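Local coordinates for protein CRISPR pre-crRNA endoribonuclease Cas5d (Mannheimia succiniciproducens, PDB 3KG4) that processes CRISPR precursor RNA as a metal-independent endoribonuclease, supplying the guide RNAs of a type I-C antiviral defence system, at residues I41-H46 with I51-D56; A120-T125 with E132-H137; K142-A145 with C150-Q153; P154-G157 with P162-F165. All blocks are in the same frame, centred on the assembly; numbering follows the deposited sequence. Where two conformers were deposited one is given.

Contact 1: residues I41-H46 with I51-D56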
loop_
_atom_site.group_PDB
_atom_site.type_symbol
_atom_site.label_atom_id
_atom_site.label_comp_id
_atom_site.label_asym_id
_atom_site.label_seq_id
_atom_site.Cartn_x
_atom_site.Cartn_y
_atom_site.Cartn_z
ATOM N N ILE A 41 4.390 -1.723 3.898
ATOM C CA ILE A 41 3.938 -3.082 3.912
ATOM C C ILE A 41 4.906 -3.925 3.063
ATOM O O ILE A 41 5.313 -5.009 3.502
ATOM C CB ILE A 41 2.487 -3.214 3.432
ATOM C CG1 ILE A 41 1.495 -2.729 4.501
ATOM C CG2 ILE A 41 2.163 -4.678 2.980
ATOM C CD1 ILE A 41 0.047 -2.703 4.022
ATOM N N LEU A 42 5.293 -3.413 1.877
ATOM C CA LEU A 42 6.239 -4.127 1.024
ATOM C C LEU A 42 7.622 -4.292 1.708
ATOM O O LEU A 42 8.181 -5.364 1.658
ATOM C CB LEU A 42 6.422 -3.427 -0.306
ATOM C CG LEU A 42 5.164 -3.261 -1.203
ATOM C CD1 LEU A 42 5.567 -2.604 -2.550
ATOM C CD2 LEU A 42 4.461 -4.550 -1.457
ATOM N N SER A 43 8.120 -3.224 2.323
ATOM C CA SER A 43 9.395 -3.199 3.013
ATOM C C SER A 43 9.454 -4.149 4.218
ATOM O O SER A 43 10.523 -4.685 4.497
ATOM C CB SER A 43 9.702 -1.771 3.450
ATOM O OG SER A 43 9.709 -0.929 2.335
ATOM N N ALA A 44 8.319 -4.377 4.880
ATOM C CA ALA A 44 8.184 -5.319 5.995
ATOM C C ALA A 44 8.405 -6.774 5.552
ATOM O O ALA A 44 8.944 -7.600 6.317
ATOM C CB ALA A 44 6.820 -5.193 6.638
ATOM N N ILE A 45 7.990 -7.071 4.322
ATOM C CA ILE A 45 8.274 -8.362 3.687
ATOM C C ILE A 45 9.728 -8.439 3.180
ATOM O O ILE A 45 10.447 -9.377 3.489
ATOM C CB ILE A 45 7.246 -8.670 2.569
ATOM C CG1 ILE A 45 5.834 -8.779 3.162
ATOM C CG2 ILE A 45 7.634 -9.971 1.841
ATOM C CD1 ILE A 45 4.671 -8.774 2.143
ATOM N N HIS A 46 10.204 -7.461 2.444
ATOM C CA HIS A 46 11.594 -7.473 2.036
ATOM C C HIS A 46 12.072 -6.093 1.774
ATOM O O HIS A 46 11.459 -5.325 1.021
ATOM C CB HIS A 46 11.844 -8.325 0.784
ATOM C CG HIS A 46 13.257 -8.258 0.285
ATOM N ND1 HIS A 46 14.326 -8.738 1.015
ATOM C CD2 HIS A 46 13.782 -7.730 -0.846
ATOM C CE1 HIS A 46 15.446 -8.527 0.343
ATOM N NE2 HIS A 46 15.147 -7.901 -0.782
ATOM N N ILE A 51 17.788 -1.021 -2.328
ATOM C CA ILE A 51 16.543 -0.768 -3.100
ATOM C C ILE A 51 15.516 0.117 -2.385
ATOM O O ILE A 51 15.535 0.257 -1.169
ATOM C CB ILE A 51 15.819 -2.076 -3.487
ATOM C CG1 ILE A 51 15.365 -2.827 -2.239
ATOM C CG2 ILE A 51 16.729 -2.935 -4.429
ATOM C CD1 ILE A 51 14.149 -3.712 -2.422
ATOM N N ASN A 52 14.625 0.706 -3.189
ATOM C CA ASN A 52 13.420 1.378 -2.710
ATOM C C ASN A 52 12.262 0.828 -3.518
ATOM O O ASN A 52 12.396 0.598 -4.732
ATOM C CB ASN A 52 13.505 2.918 -2.863
ATOM C CG ASN A 52 14.309 3.591 -1.725
ATOM O OD1 ASN A 52 15.081 4.535 -1.967
ATOM N ND2 ASN A 52 14.141 3.094 -0.486
ATOM N N TRP A 53 11.168 0.537 -2.824
ATOM C CA TRP A 53 9.934 0.115 -3.464
ATOM C C TRP A 53 9.181 1.332 -3.969
ATOM O O TRP A 53 8.956 2.303 -3.212
ATOM C CB TRP A 53 9.058 -0.640 -2.504
ATOM C CG TRP A 53 9.567 -1.945 -2.137
ATOM C CD1 TRP A 53 9.976 -2.345 -0.910
ATOM C CD2 TRP A 53 9.705 -3.074 -3.003
ATOM N NE1 TRP A 53 10.351 -3.679 -0.951
ATOM C CE2 TRP A 53 10.222 -4.132 -2.235
ATOM C CE3 TRP A 53 9.448 -3.289 -4.363
ATOM C CZ2 TRP A 53 10.498 -5.387 -2.781
ATOM C CZ3 TRP A 53 9.742 -4.521 -4.912
ATOM C CH2 TRP A 53 10.232 -5.562 -4.122
ATOM N N VAL A 54 8.784 1.297 -5.231
ATOM C CA VAL A 54 8.008 2.406 -5.802
ATOM C C VAL A 54 6.584 1.920 -6.103
ATOM O O VAL A 54 6.420 0.971 -6.867
ATOM C CB VAL A 54 8.717 2.946 -7.057
ATOM C CG1 VAL A 54 7.857 4.030 -7.780
ATOM C CG2 VAL A 54 10.096 3.480 -6.672
ATOM N N ILE A 55 5.558 2.578 -5.527
ATOM C CA ILE A 55 4.179 2.142 -5.720
ATOM C C ILE A 55 3.701 2.687 -7.069
ATOM O O ILE A 55 3.844 3.893 -7.354
ATOM C CB ILE A 55 3.248 2.610 -4.593
ATOM C CG1 ILE A 55 3.800 2.216 -3.215
ATOM C CG2 ILE A 55 1.857 1.972 -4.702
ATOM C CD1 ILE A 55 4.119 0.744 -3.072
ATOM N N ASP A 56 3.126 1.806 -7.875
ATOM C CA ASP A 56 2.605 2.183 -9.202
ATOM C C ASP A 56 1.082 2.255 -9.229
ATOM O O ASP A 56 0.493 3.186 -9.819
ATOM C CB ASP A 56 3.109 1.203 -10.254
ATOM C CG ASP A 56 4.605 1.193 -10.351
ATOM O OD1 ASP A 56 5.184 2.274 -10.544
ATOM O OD2 ASP A 56 5.207 0.096 -10.197
#
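Leu42 lays its CB over one face of the Trp53 indole, 3.9 Å from the centroid of the five-membered ring and almost straight above it, a CH-pi contact. From the opposite face of the same indole comes Ile51 CD1, a neighbour on its own strand, and Phe141 adds an edge-to-face ring contact. Further along, Leu42 CD1 meets Ile55 CD1 at 3.7 Å; Ile55 bends at both side-chain torsions, which carries this methyl back toward the helix. The polar part is just as tight. Trp53 NE1 donates to His46 O over 2.8 Å with an N-H...O angle of 169°, and the acceptor sits in the ring plane, so the edge of the indole points straight at the carbonyl.

Toward solvent the fit relaxes. Partly exposed Ser43 puts OG beside Trp53 CD1, at 3.6 Å in the plane of the ring, while its hydrogen bond goes back to Arg39 O. A looser but buried contact joins His46 CD2 to Ile51 CD1 at 4.3 Å, and His46 NE2 is hydrogen-bonded to His137.

Helix 35-45 is the first helix of the ferredoxin-like fold common to RAMP proteins, and it lies on strand 51-60, the strand that follows it, at 144° between the directions of the two segments. His46 is the first residue to leave the helix, and its buried carbonyl is satisfied by an indole N-H whose ring is held flat from both faces.

Contact 2: residues A120-T125 with E132-H137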
loop_
_atom_site.group_PDB
_atom_site.type_symbol
_atom_site.label_atom_id
_atom_site.label_comp_id
_atom_site.label_asym_id
_atom_site.label_seq_id
_atom_site.Cartn_x
_atom_site.Cartn_y
_atom_site.Cartn_z
ATOM N N ALA A 120 3.761 -2.587 -7.665
ATOM C CA ALA A 120 4.988 -1.873 -7.360
ATOM C C ALA A 120 6.168 -2.433 -8.139
ATOM O O ALA A 120 6.118 -3.589 -8.633
ATOM C CB ALA A 120 5.304 -1.974 -5.794
ATOM N N HIS A 121 7.228 -1.647 -8.210
ATOM C CA HIS A 121 8.502 -2.137 -8.703
ATOM C C HIS A 121 9.636 -1.635 -7.798
ATOM O O HIS A 121 9.430 -0.761 -6.919
ATOM C CB HIS A 121 8.705 -1.698 -10.168
ATOM C CG HIS A 121 8.864 -0.226 -10.348
ATOM N ND1 HIS A 121 7.798 0.645 -10.460
ATOM C CD2 HIS A 121 9.974 0.530 -10.442
ATOM C CE1 HIS A 121 8.257 1.877 -10.604
ATOM N NE2 HIS A 121 9.577 1.830 -10.575
ATOM N N ALA A 122 10.827 -2.188 -7.999
ATOM C CA ALA A 122 12.018 -1.788 -7.239
ATOM C C ALA A 122 12.908 -0.845 -8.058
ATOM O O ALA A 122 12.998 -0.977 -9.273
ATOM C CB ALA A 122 12.818 -3.059 -6.799
ATOM N N VAL A 123 13.527 0.130 -7.386
ATOM C CA VAL A 123 14.554 0.980 -7.983
ATOM C C VAL A 123 15.803 0.789 -7.129
ATOM O O VAL A 123 15.689 0.526 -5.925
ATOM C CB VAL A 123 14.147 2.477 -8.026
ATOM C CG1 VAL A 123 13.940 3.051 -6.619
ATOM C CG2 VAL A 123 15.202 3.314 -8.772
ATOM N N MET A 124 16.975 0.860 -7.770
ATOM C CA MET A 124 18.252 0.751 -7.068
ATOM C C MET A 124 18.582 2.117 -6.497
ATOM O O MET A 124 18.327 3.123 -7.133
ATOM C CB MET A 124 19.379 0.290 -8.009
ATOM C CG MET A 124 19.075 -0.971 -8.798
ATOM S SD MET A 124 18.447 -2.318 -7.834
ATOM C CE MET A 124 19.796 -2.575 -6.686
ATOM N N THR A 125 19.101 2.138 -5.278
ATOM C CA THR A 125 19.536 3.384 -4.623
ATOM C C THR A 125 21.026 3.665 -4.903
ATOM O O THR A 125 21.754 2.789 -5.378
ATOM C CB THR A 125 19.314 3.323 -3.082
ATOM O OG1 THR A 125 20.166 2.328 -2.485
ATOM C CG2 THR A 125 17.875 2.999 -2.761
ATOM N N GLU A 132 24.831 -4.143 -9.354
ATOM C CA GLU A 132 23.632 -4.802 -8.769
ATOM C C GLU A 132 22.354 -4.401 -9.506
ATOM O O GLU A 132 22.223 -3.287 -10.019
ATOM C CB GLU A 132 23.498 -4.491 -7.252
ATOM C CG GLU A 132 22.530 -5.401 -6.438
ATOM C CD GLU A 132 22.497 -5.068 -4.921
ATOM O OE1 GLU A 132 23.216 -4.140 -4.489
ATOM O OE2 GLU A 132 21.764 -5.750 -4.155
ATOM N N ASN A 133 21.414 -5.334 -9.553
ATOM C CA ASN A 133 20.148 -5.101 -10.239
ATOM C C ASN A 133 18.958 -5.464 -9.335
ATOM O O ASN A 133 19.127 -5.856 -8.179
ATOM C CB ASN A 133 20.128 -5.856 -11.589
ATOM C CG ASN A 133 19.675 -7.298 -11.456
ATOM O OD1 ASN A 133 20.093 -8.024 -10.559
ATOM N ND2 ASN A 133 18.796 -7.713 -12.345
ATOM N N THR A 134 17.753 -5.322 -9.861
ATOM C CA THR A 134 16.550 -5.543 -9.066
ATOM C C THR A 134 16.159 -7.036 -8.951
ATOM O O THR A 134 15.332 -7.407 -8.126
ATOM C CB THR A 134 15.367 -4.711 -9.657
ATOM O OG1 THR A 134 15.004 -5.242 -10.931
ATOM C CG2 THR A 134 15.735 -3.228 -9.832
ATOM N N THR A 135 16.765 -7.905 -9.768
ATOM C CA THR A 135 16.285 -9.287 -9.908
ATOM C C THR A 135 16.283 -10.088 -8.631
ATOM O O THR A 135 15.286 -10.731 -8.330
ATOM C CB THR A 135 17.089 -10.085 -10.985
ATOM O OG1 THR A 135 17.056 -9.361 -12.224
ATOM C CG2 THR A 135 16.482 -11.486 -11.192
ATOM N N LYS A 136 17.385 -10.056 -7.880
ATOM C CA LYS A 136 17.483 -10.839 -6.655
ATOM C C LYS A 136 16.469 -10.360 -5.603
ATOM O O LYS A 136 15.875 -11.154 -4.865
ATOM C CB LYS A 136 18.906 -10.742 -6.075
ATOM N N HIS A 137 16.294 -9.044 -5.561
ATOM C CA HIS A 137 15.361 -8.396 -4.630
ATOM C C HIS A 137 13.914 -8.710 -4.956
ATOM O O HIS A 137 13.161 -9.095 -4.083
ATOM C CB HIS A 137 15.618 -6.897 -4.637
ATOM C CG HIS A 137 16.949 -6.526 -4.051
ATOM N ND1 HIS A 137 17.239 -6.684 -2.710
ATOM C CD2 HIS A 137 18.071 -6.036 -4.627
ATOM C CE1 HIS A 137 18.480 -6.293 -2.487
ATOM N NE2 HIS A 137 19.003 -5.893 -3.632
#
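Met124, at the end of strand 120-124, hooks over the loop that leads into helix 135-146, and Glu132, Asn133 and Thr134 line its path. CB leaves the strand toward this loop. With CG anti to the carbonyl carbon (chi1 -52°), the chain turns back at each later torsion as well, so the side chain curls instead of extending. CG lies in loose contact with Glu132 O, at 4.1 Å. The sulfur is the closest part: SD comes to 3.5 Å from Thr134 CG2 and rests equally near the backbone carbon C of Asn133. The methyl CE then reaches Asn133 O at 3.7 Å and Glu132 CG at 3.9 Å, Glu132 running across the methionine at about a right angle. Beyond it lies the His137 ring, which CE approaches obliquely.

Two residues back along the strand, Ala122 CB faces Thr134 CB at 4.2 Å, a loose carbon-to-carbon contact. In the ferredoxin-like fold this is where the third strand gives way to the second helix, and the chain folds back against the strand it has just left.

The hydrogen bonds here are made by Glu132 and His137. His137 NE2 donates to Glu132 OE2 over 2.8 Å, meeting the oxygen from above the carboxylate plane. Gly129 N holds Glu132 OE1, and His137 ND1 bonds to His46 NE2. With both ring nitrogens engaged, the rotation of the His137 imidazole is fixed, while Met124 CE adds a loose apolar contact.

Contact 3: residues K142-A145 with C150-Q153; sequences KRRA and CFQQ
Ala44 O is gripped by two backbone donors, the N-H groups of Phe151 and Gln152, and so ties the chain at Phe151, which Arg144 touches, to the end of helix 35-45. The arginine comes in from helix 142-145 with CG anti to its carbonyl carbon (chi1 -64°), then bends at the next two torsions, which swings the guanidinium over toward Phe151. One nitrogen does the touching. NH2 stands 3.4 Å from Phe151 CB and 3.7 Å from Phe151 CA, and reaches only the near rim of the ring, 4.0 Å from Phe151 CD1. The same nitrogen is 4.3 Å from the carbonyl carbon C of Cys150. The two side chains run side by side and point the same way, yet their planes stand 78° apart.

Helix 135-146 is the second helix of the ferredoxin-like fold, and residues 150-153 lie in the long connection to its fourth strand, 164-167. The contact therefore bridges the end of that helix and the loop it feeds, with the end of the first helix close by: Arg144 also packs on His46. Cys150 points its CB away from helix 142-145, and its side chain touches Phe165. Phe151 CG lies anti to its backbone N (chi1 -179°), which sends the ring outward beyond the arginine. There the phenyl group is exposed and touches a neighbouring molecule of the crystal, which may influence its position.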
loop_
_atom_site.group_PDB
_atom_site.type_symbol
_atom_site.label_atom_id
_atom_site.label_comp_id
_atom_site.label_asym_id
_atom_site.label_seq_id
_atom_site.Cartn_x
_atom_site.Cartn_y
_atom_site.Cartn_z
ATOM N N LYS A 142 9.242 -12.064 -3.514
ATOM C CA LYS A 142 8.183 -12.991 -3.869
ATOM C C LYS A 142 8.292 -14.255 -3.021
ATOM O O LYS A 142 7.285 -14.781 -2.547
ATOM C CB LYS A 142 8.233 -13.325 -5.372
ATOM C CG LYS A 142 8.049 -12.124 -6.272
ATOM C CD LYS A 142 8.537 -12.402 -7.683
ATOM C CE LYS A 142 7.442 -12.964 -8.535
ATOM N NZ LYS A 142 6.713 -11.865 -9.224
ATOM N N ARG A 143 9.519 -14.721 -2.800
ATOM C CA ARG A 143 9.722 -15.985 -2.096
ATOM C C ARG A 143 9.181 -15.835 -0.675
ATOM O O ARG A 143 8.321 -16.602 -0.255
ATOM C CB ARG A 143 11.197 -16.346 -2.078
ATOM C CG ARG A 143 11.476 -17.810 -1.852
ATOM C CD ARG A 143 12.876 -18.171 -2.369
ATOM N NE ARG A 143 13.900 -17.211 -1.936
ATOM C CZ ARG A 143 14.691 -16.482 -2.736
ATOM N NH1 ARG A 143 15.573 -15.655 -2.185
ATOM N NH2 ARG A 143 14.626 -16.556 -4.067
ATOM N N ARG A 144 9.665 -14.810 0.031
ATOM C CA ARG A 144 9.126 -14.442 1.356
ATOM C C ARG A 144 7.621 -14.274 1.386
ATOM O O ARG A 144 6.966 -14.740 2.322
ATOM C CB ARG A 144 9.717 -13.137 1.843
ATOM C CG ARG A 144 11.205 -13.132 2.087
ATOM C CD ARG A 144 11.463 -12.527 3.453
ATOM N NE ARG A 144 12.690 -11.751 3.545
ATOM C CZ ARG A 144 13.167 -11.272 4.694
ATOM N NH1 ARG A 144 14.299 -10.569 4.716
ATOM N NH2 ARG A 144 12.514 -11.496 5.837
ATOM N N ALA A 145 7.065 -13.587 0.385
ATOM C CA ALA A 145 5.629 -13.353 0.360
ATOM C C ALA A 145 4.841 -14.647 0.166
ATOM O O ALA A 145 3.790 -14.815 0.774
ATOM C CB ALA A 145 5.250 -12.301 -0.714
ATOM N N CYS A 150 7.283 -12.861 6.605
ATOM C CA CYS A 150 7.574 -11.439 6.618
ATOM C C CYS A 150 8.613 -11.225 7.647
ATOM O O CYS A 150 8.674 -11.958 8.615
ATOM C CB CYS A 150 6.338 -10.600 6.980
ATOM S SG CYS A 150 5.449 -11.153 8.486
ATOM N N PHE A 151 9.421 -10.206 7.445
ATOM C CA PHE A 151 10.452 -9.862 8.392
ATOM C C PHE A 151 9.836 -9.286 9.679
ATOM O O PHE A 151 10.040 -9.839 10.761
ATOM C CB PHE A 151 11.444 -8.902 7.733
ATOM C CG PHE A 151 12.565 -8.511 8.623
ATOM C CD1 PHE A 151 13.363 -9.486 9.231
ATOM C CD2 PHE A 151 12.816 -7.176 8.881
ATOM C CE1 PHE A 151 14.397 -9.137 10.084
ATOM C CE2 PHE A 151 13.855 -6.812 9.726
ATOM C CZ PHE A 151 14.644 -7.802 10.338
ATOM N N GLN A 152 9.086 -8.183 9.548
ATOM C CA GLN A 152 8.238 -7.628 10.639
ATOM C C GLN A 152 6.794 -7.673 10.140
ATOM O O GLN A 152 6.568 -7.589 8.932
ATOM C CB GLN A 152 8.637 -6.195 11.055
ATOM C CG GLN A 152 9.601 -5.455 10.101
ATOM C CD GLN A 152 9.523 -3.938 10.191
ATOM O OE1 GLN A 152 9.025 -3.377 11.170
ATOM N NE2 GLN A 152 10.025 -3.263 9.154
ATOM N N GLN A 153 5.829 -7.863 11.041
ATOM C CA GLN A 153 4.421 -7.973 10.648
ATOM C C GLN A 153 3.981 -6.668 9.934
ATOM O O GLN A 153 4.165 -5.590 10.463
ATOM C CB GLN A 153 3.510 -8.264 11.863
ATOM C CG GLN A 153 1.968 -8.223 11.577
ATOM C CD GLN A 153 1.433 -9.426 10.783
ATOM O OE1 GLN A 153 1.374 -10.537 11.303
ATOM N NE2 GLN A 153 1.005 -9.200 9.536
#

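Contact 4: residues P154-G157 with P162-F165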
loop_
_atom_site.group_PDB
_atom_site.type_symbol
_atom_site.label_atom_id
_atom_site.label_comp_id
_atom_site.label_asym_id
_atom_site.label_seq_id
_atom_site.Cartn_x
_atom_site.Cartn_y
_atom_site.Cartn_z
ATOM N N PRO A 154 3.472 -6.778 8.698
ATOM C CA PRO A 154 2.874 -5.572 8.092
ATOM C C PRO A 154 1.533 -5.186 8.752
ATOM O O PRO A 154 0.797 -6.022 9.257
ATOM C CB PRO A 154 2.705 -5.961 6.621
ATOM C CG PRO A 154 2.625 -7.427 6.599
ATOM C CD PRO A 154 3.455 -7.928 7.774
ATOM N N CYS A 155 1.242 -3.889 8.709
ATOM C CA CYS A 155 0.057 -3.361 9.345
ATOM C C CYS A 155 -0.636 -2.402 8.395
ATOM O O CYS A 155 -0.028 -1.878 7.467
ATOM C CB CYS A 155 0.395 -2.665 10.668
ATOM S SG CYS A 155 1.220 -1.100 10.541
ATOM N N MET A 156 -1.929 -2.221 8.636
ATOM C CA MET A 156 -2.758 -1.374 7.840
ATOM C C MET A 156 -2.802 0.012 8.468
ATOM O O MET A 156 -3.823 0.423 8.972
ATOM C CB MET A 156 -4.142 -1.983 7.776
ATOM C CG MET A 156 -4.164 -3.239 6.960
ATOM S SD MET A 156 -4.046 -2.845 5.177
ATOM C CE MET A 156 -5.070 -4.122 4.642
ATOM N N GLY A 157 -1.672 0.708 8.427
ATOM C CA GLY A 157 -1.578 2.101 8.809
ATOM C C GLY A 157 -1.208 2.362 10.255
ATOM O O GLY A 157 -0.542 3.348 10.536
ATOM N N PRO A 162 -3.253 -5.559 11.897
ATOM C CA PRO A 162 -2.357 -6.244 10.984
ATOM C C PRO A 162 -2.914 -6.357 9.552
ATOM O O PRO A 162 -4.141 -6.444 9.332
ATOM C CB PRO A 162 -2.144 -7.627 11.642
ATOM C CG PRO A 162 -3.234 -7.830 12.581
ATOM C CD PRO A 162 -4.006 -6.504 12.747
ATOM N N ALA A 163 -1.988 -6.345 8.601
ATOM C CA ALA A 163 -2.272 -6.554 7.196
ATOM C C ALA A 163 -1.930 -8.010 6.877
ATOM O O ALA A 163 -0.786 -8.446 7.038
ATOM C CB ALA A 163 -1.431 -5.621 6.360
ATOM N N HIS A 164 -2.945 -8.767 6.513
ATOM C CA HIS A 164 -2.770 -10.078 5.918
ATOM C C HIS A 164 -2.477 -9.907 4.447
ATOM O O HIS A 164 -2.944 -8.940 3.826
ATOM C CB HIS A 164 -4.018 -10.877 6.096
ATOM C CG HIS A 164 -4.405 -11.037 7.527
ATOM N ND1 HIS A 164 -5.669 -10.744 7.995
ATOM C CD2 HIS A 164 -3.673 -11.400 8.607
ATOM C CE1 HIS A 164 -5.705 -10.955 9.302
ATOM N NE2 HIS A 164 -4.507 -11.349 9.698
ATOM N N PHE A 165 -1.726 -10.850 3.879
ATOM C CA PHE A 165 -1.235 -10.689 2.529
ATOM C C PHE A 165 -1.003 -11.993 1.793
ATOM O O PHE A 165 -0.784 -13.047 2.418
ATOM C CB PHE A 165 0.041 -9.851 2.520
ATOM C CG PHE A 165 1.216 -10.474 3.254
ATOM C CD1 PHE A 165 1.978 -11.487 2.670
ATOM C CD2 PHE A 165 1.574 -10.032 4.527
ATOM C CE1 PHE A 165 3.070 -12.043 3.352
ATOM C CE2 PHE A 165 2.651 -10.593 5.219
ATOM C CZ PHE A 165 3.408 -11.591 4.622
#
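Phe165 holds CG between its backbone N and carbonyl carbon (chi1 63°), and this turns the ring back onto Pro154; Met156, with chi1 at -70° and a further bend at the next torsion, curls its chain over Ala163. The two segments form a single beta bridge, Cys155 with Pro162, at the entrance to strand 164-167, the fourth strand of the ferredoxin-like fold and an outermost strand of the sheet. The bridge brings Cys155 CA to 4.1 Å from Pro162 CA. A proline has no backbone N-H to give, and the bond across is made by the next residue: Ala163 N donates to Pro154 O over 2.9 Å. It is straight at the hydrogen (174°), though the donor sits above the carbonyl plane and not on a lone pair.

Apolar groups fill in on both sides of this bond along the chain. Pro154 CG touches Phe165 CE2 at 3.5 Å, the proline and the phenylalanine crossing at about a right angle. Met156 CG packs on Ala163 CB at 3.7 Å, and Pro154 CB is a looser neighbour of the same methyl at 4.2 Å. Around them, Ile41 of the first helix touches both Pro154 and Ala163, while Met156 and Phe165 reach Ile11 on the first strand. The chain makes an inverse gamma turn centred on Met156, closed by a weak bond of 3.2 Å from Gly157 N to Cys155 O.

In the fold
The first helix, 35-45, stands at the centre of the set: contact 1 touches each of the other three, its centre about 10 Å from that of contact 2, 11 Å from contact 3 and 13 Å from contact 4. Strands 51-60 and 114-124 pair as neighbours, with Val54 N 2.7 Å from His121 O, and the hydrogen-bonded pair His46 and His137 joins contacts 1 and 2 again at the helix ends. Contacts 2 and 3 share helix 135-146 without touching. Contact 3 runs directly into contact 4, where Cys150 CB lies 3.9 Å from Phe165 CZ. Contacts 2 and 4 are furthest apart, about 23 Å between centres.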